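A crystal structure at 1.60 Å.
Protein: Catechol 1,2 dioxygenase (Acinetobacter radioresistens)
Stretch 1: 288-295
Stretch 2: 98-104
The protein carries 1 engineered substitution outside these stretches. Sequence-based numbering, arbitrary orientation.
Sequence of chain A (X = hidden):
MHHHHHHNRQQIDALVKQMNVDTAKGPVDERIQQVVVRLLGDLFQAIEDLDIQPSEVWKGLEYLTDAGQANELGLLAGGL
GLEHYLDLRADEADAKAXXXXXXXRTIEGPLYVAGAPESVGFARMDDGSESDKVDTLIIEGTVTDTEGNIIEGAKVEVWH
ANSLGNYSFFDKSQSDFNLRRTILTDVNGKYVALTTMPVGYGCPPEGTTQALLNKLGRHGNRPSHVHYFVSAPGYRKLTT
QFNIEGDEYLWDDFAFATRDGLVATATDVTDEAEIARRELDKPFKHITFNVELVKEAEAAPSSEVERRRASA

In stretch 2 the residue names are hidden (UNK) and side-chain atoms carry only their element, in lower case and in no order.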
ATOM      1  N   THR A 288     -15.650 -36.765  -1.353  1.00 12.43           N
ATOM      2  CA  THR A 288     -14.381 -37.424  -1.602  1.00 13.52           C
ATOM      3  C   THR A 288     -13.451 -36.447  -2.296  1.00 13.33           C
ATOM      4  O   THR A 288     -13.797 -35.881  -3.353  1.00 14.95           O
ATOM      5  CB  THR A 288     -14.551 -38.706  -2.488  1.00 13.88           C
ATOM      6  OG1 THR A 288     -15.431 -39.626  -1.823  1.00 16.56           O
ATOM      7  CG2 THR A 288     -13.196 -39.406  -2.751  1.00 16.44           C
ATOM      8  N   PHE A 289     -12.279 -36.237  -1.703  1.00 12.54           N
ATOM      9  CA  PHE A 289     -11.246 -35.457  -2.349  1.00 12.31           C
ATOM     10  C   PHE A 289      -9.880 -36.157  -2.196  1.00 12.71           C
ATOM     11  O   PHE A 289      -9.201 -36.043  -1.150  1.00 12.23           O
ATOM     12  CB  PHE A 289     -11.241 -34.029  -1.785  1.00 12.04           C
ATOM     13  CG  PHE A 289     -10.308 -33.085  -2.518  1.00 12.65           C
ATOM     14  CD1 PHE A 289     -10.596 -32.677  -3.820  1.00 13.92           C
ATOM     15  CD2 PHE A 289      -9.158 -32.587  -1.881  1.00 12.70           C
ATOM     16  CE1 PHE A 289      -9.734 -31.784  -4.501  1.00 14.11           C
ATOM     17  CE2 PHE A 289      -8.286 -31.710  -2.554  1.00 13.32           C
ATOM     18  CZ  PHE A 289      -8.581 -31.314  -3.865  1.00 12.62           C
ATOM     19  N   ASN A 290      -9.506 -36.903  -3.234  1.00 13.45           N
ATOM     20  CA  ASN A 290      -8.196 -37.543  -3.306  1.00 14.45           C
ATOM     21  C   ASN A 290      -7.157 -36.555  -3.783  1.00 14.79           C
ATOM     22  O   ASN A 290      -7.468 -35.581  -4.515  1.00 16.09           O
ATOM     23  CB  ASN A 290      -8.244 -38.778  -4.222  1.00 14.14           C
ATOM     24  CG  ASN A 290      -9.271 -39.772  -3.772  1.00 16.85           C
ATOM     25  OD1 ASN A 290      -9.364 -40.089  -2.573  1.00 15.70           O
ATOM     26  ND2 ASN A 290     -10.084 -40.249  -4.710  1.00 18.74           N
ATOM     27  N   VAL A 291      -5.931 -36.763  -3.331  1.00 14.75           N
ATOM     28  CA  VAL A 291      -4.837 -35.879  -3.682  1.00 14.04           C
ATOM     29  C   VAL A 291      -3.696 -36.687  -4.276  1.00 15.40           C
ATOM     30  O   VAL A 291      -3.269 -37.686  -3.696  1.00 14.96           O
ATOM     31  CB  VAL A 291      -4.321 -35.099  -2.464  1.00 14.88           C
ATOM     32  CG1 VAL A 291      -3.113 -34.259  -2.845  1.00 15.15           C
ATOM     33  CG2 VAL A 291      -5.419 -34.179  -1.911  1.00 15.05           C
ATOM     34  N   GLU A 292      -3.209 -36.234  -5.421  1.00 14.79           N
ATOM     35  CA  GLU A 292      -2.032 -36.830  -6.055  1.00 15.78           C
ATOM     36  C   GLU A 292      -0.874 -35.839  -6.011  1.00 15.42           C
ATOM     37  O   GLU A 292      -0.975 -34.701  -6.512  1.00 15.77           O
ATOM     38  CB  GLU A 292      -2.384 -37.206  -7.497  1.00 16.38           C
ATOM     39  CG  GLU A 292      -1.260 -37.720  -8.359  1.00 22.30           C
ATOM     40  CD  GLU A 292      -1.748 -38.048  -9.773  1.00 26.73           C
ATOM     41  OE1 GLU A 292      -2.486 -39.047  -9.936  1.00 29.45           O
ATOM     42  OE2 GLU A 292      -1.425 -37.282 -10.712  1.00 30.70           O
ATOM     43  N   LEU A 293       0.227 -36.270  -5.407  1.00 15.14           N
ATOM     44  CA  LEU A 293       1.435 -35.460  -5.288  1.00 15.89           C
ATOM     45  C   LEU A 293       2.496 -35.879  -6.309  1.00 17.39           C
ATOM     46  O   LEU A 293       2.607 -37.069  -6.663  1.00 17.95           O
ATOM     47  CB  LEU A 293       2.023 -35.565  -3.868  1.00 16.41           C
ATOM     48  CG  LEU A 293       1.149 -35.096  -2.710  1.00 14.56           C
ATOM     49  CD1 LEU A 293       1.878 -35.347  -1.379  1.00 15.33           C
ATOM     50  CD2 LEU A 293       0.821 -33.619  -2.874  1.00 14.86           C
ATOM     51  N   VAL A 294       3.257 -34.895  -6.768  1.00 18.62           N
ATOM     52  CA  VAL A 294       4.337 -35.108  -7.745  1.00 20.94           C
ATOM     53  C   VAL A 294       5.654 -35.275  -6.980  1.00 21.85           C
ATOM     54  O   VAL A 294       5.917 -34.558  -6.018  1.00 20.89           O
ATOM     55  CB  VAL A 294       4.408 -33.919  -8.743  1.00 20.89           C
ATOM     56  CG1 VAL A 294       5.575 -34.073  -9.733  1.00 22.32           C
ATOM     57  CG2 VAL A 294       3.074 -33.767  -9.506  1.00 21.67           C
ATOM     58  N   LYS A 295       6.490 -36.232  -7.398  1.00 23.50           N
ATOM     59  CA  LYS A 295       7.786 -36.407  -6.731  1.00 26.04           C
ATOM     60  C   LYS A 295       8.709 -35.206  -6.959  1.00 26.43           C
ATOM     61  O   LYS A 295       8.727 -34.598  -8.052  1.00 25.93           O
ATOM     62  CB  LYS A 295       8.482 -37.727  -7.143  1.00 26.71           C
ATOM     63  CG  LYS A 295       8.783 -37.872  -8.633  1.00 31.10           C
ATOM     64  CD  LYS A 295      10.032 -38.753  -8.894  1.00 35.29           C
ATOM     65  CE  LYS A 295      10.342 -38.930 -10.407  1.00 36.19           C
ATOM     66  NZ  LYS A 295      10.155 -37.702 -11.258  1.00 37.17           N
ATOM     67  N   UNK A  98       8.477 -29.766 -17.755  1.00 25.31           N
ATOM     68  CA  UNK A  98       7.962 -31.111 -18.009  1.00 26.89           C
ATOM     69  C   UNK A  98       7.276 -31.749 -16.815  1.00 28.42           C
ATOM     70  O   UNK A  98       6.943 -32.941 -16.845  1.00 28.58           O
ATOM     71  N   UNK A  99       7.037 -30.949 -15.771  1.00 29.22           N
ATOM     72  CA  UNK A  99       6.298 -31.421 -14.608  1.00 30.74           C
ATOM     73  C   UNK A  99       4.848 -31.465 -14.989  1.00 31.14           C
ATOM     74  O   UNK A  99       4.223 -30.424 -15.273  1.00 32.76           O
ATOM     75  c   UNK A  99       5.636 -31.055 -12.193  1.00 31.03           C
ATOM     76  c   UNK A  99       8.211 -29.306 -12.005  1.00 35.72           C
ATOM     77  c   UNK A  99       6.465 -30.510 -13.372  1.00 30.51           C
ATOM     78  c   UNK A  99       7.941 -30.364 -13.015  1.00 32.05           C
ATOM     79  N   UNK A 100       4.337 -32.679 -15.040  1.00 31.23           N
ATOM     80  CA  UNK A 100       2.946 -32.928 -15.311  1.00 31.10           C
ATOM     81  C   UNK A 100       2.375 -33.811 -14.195  1.00 29.90           C
ATOM     82  O   UNK A 100       3.112 -34.409 -13.384  1.00 30.05           O
ATOM     83  c   UNK A 100       2.737 -33.660 -16.662  1.00 31.78           C
ATOM     84  c   UNK A 100       3.397 -32.915 -17.830  1.00 32.86           C
ATOM     85  o   UNK A 100       3.262 -34.992 -16.571  1.00 33.14           O
ATOM     86  N   UNK A 101       1.052 -33.907 -14.193  1.00 27.84           N
ATOM     87  CA  UNK A 101       0.351 -34.702 -13.219  1.00 25.05           C
ATOM     88  C   UNK A 101       0.218 -33.958 -11.911  1.00 22.11           C
ATOM     89  O   UNK A 101       0.683 -32.821 -11.746  1.00 21.38           O
ATOM     90  N   UNK A 102      -0.434 -34.609 -10.969  1.00 20.08           N
ATOM     91  CA  UNK A 102      -0.674 -34.000  -9.695  1.00 17.96           C
ATOM     92  C   UNK A 102      -2.001 -33.269  -9.649  1.00 16.38           C
ATOM     93  O   UNK A 102      -2.520 -32.758 -10.658  1.00 16.70           O
ATOM     94  N   UNK A 103      -2.557 -33.214  -8.452  1.00 14.70           N
ATOM     95  CA  UNK A 103      -3.748 -32.405  -8.236  1.00 13.68           C
ATOM     96  C   UNK A 103      -3.385 -30.943  -8.578  1.00 12.57           C
ATOM     97  O   UNK A 103      -2.310 -30.471  -8.174  1.00 13.50           O
ATOM     98  c   UNK A 103      -5.443 -31.719  -6.495  1.00 12.24           C
ATOM     99  c   UNK A 103      -4.183 -32.560  -6.777  1.00 12.76           C
ATOM    100  o   UNK A 103      -4.510 -33.941  -6.552  1.00 15.20           O
ATOM    101  N   UNK A 104      -4.251 -30.224  -9.341  1.00 12.08           N
ATOM    102  CA  UNK A 104      -3.942 -28.826  -9.698  1.00 11.42           C
ATOM    103  C   UNK A 104      -3.826 -27.902  -8.474  1.00 11.51           C
ATOM    104  O   UNK A 104      -4.524 -28.099  -7.475  1.00 10.93           O
ATOM    105  c   UNK A 104      -5.751 -29.622 -11.035  1.00 12.84           C
ATOM    106  c   UNK A 104      -5.172 -28.386 -10.520  1.00 12.78           C
ATOM    107  c   UNK A 104      -5.502 -30.662  -9.977  1.00 11.69           C
TER
HETATM  108  O   HOH W   1      -0.035 -32.147  -6.667  1.00 21.79           O
HETATM  109  O   HOH W   2      -6.637 -34.833  -7.640  1.00 38.11           O

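Position 98 has backbone atoms alone, and it lies beyond the reach of stretch 1. It is the first residue to leave helical geometry at the end of a helix, in a Schellman motif, with a phi of 75°. The absence of any side-chain atom identifies Gly98, and the positive phi suits it.

Position 99 carries four carbons, forked at the first, with one arm two carbons long. This is the β-branched skeleton of isoleucine, and Ile99 places CG2 3.9 Å from CG1 of Val294, an apolar contact.

At position 100 one carbon carries an oxygen and a second carbon, the pattern of threonine. The CA-to-CB bond of Thr100 points away from stretch 1, and the residue takes part mainly through its backbone, with O 3.9 Å from CG2 of Val294.

Position 101 again has no side-chain atoms and a phi of 80°, so it is Gly101. Its carbonyl O approaches CG2 of Val294 at 3.4 Å.

Position 102 is likewise bare, and here the surroundings explain why. A CB built on this backbone would fall 2.7 Å from CG2 of Val294, a clash, and would also be jammed against the carbonyl O of Gly101. The residue is Gly102. Its N donates to OE2 of Glu292 at 2.9 Å, while its CA makes a CA-H...O contact of 3.3 Å with O of Glu292.

Position 103 has one carbon bearing an oxygen and a carbon, and its CA-to-CB bond points toward stretch 1. The oxygen accepts a hydrogen bond from N of Glu292 at 2.9 Å, and the carbon arm ends 4.1 Å from CZ of Phe289. This is Thr103, in the m rotamer. Water 2 lies 2.6 Å from its OG1 and donates a weak hydrogen bond to O of Asn290 at 3.3 Å.

At position 104 three carbons close a ring onto the backbone N, which defines Pro104; its CA-to-CB bond points away and it makes no contact.

The contact centres on Glu292. Its N is bound by Thr103 OG1, and its O accepts a nearly straight hydrogen bond from Thr103 N at 2.9 Å, so one threonine engages both polar groups of the glutamate backbone. The extended Glu292 side chain brings its carboxylate to Gly102. Water 1 adds a bridge, donating to O of Glu292 at 2.7 Å and to O of Thr103 at 3.2 Å. Beside this polar network, Val294 packs against Ile99 and the bare glycine backbone.

Stretch 2 (98-104) GITGGTP
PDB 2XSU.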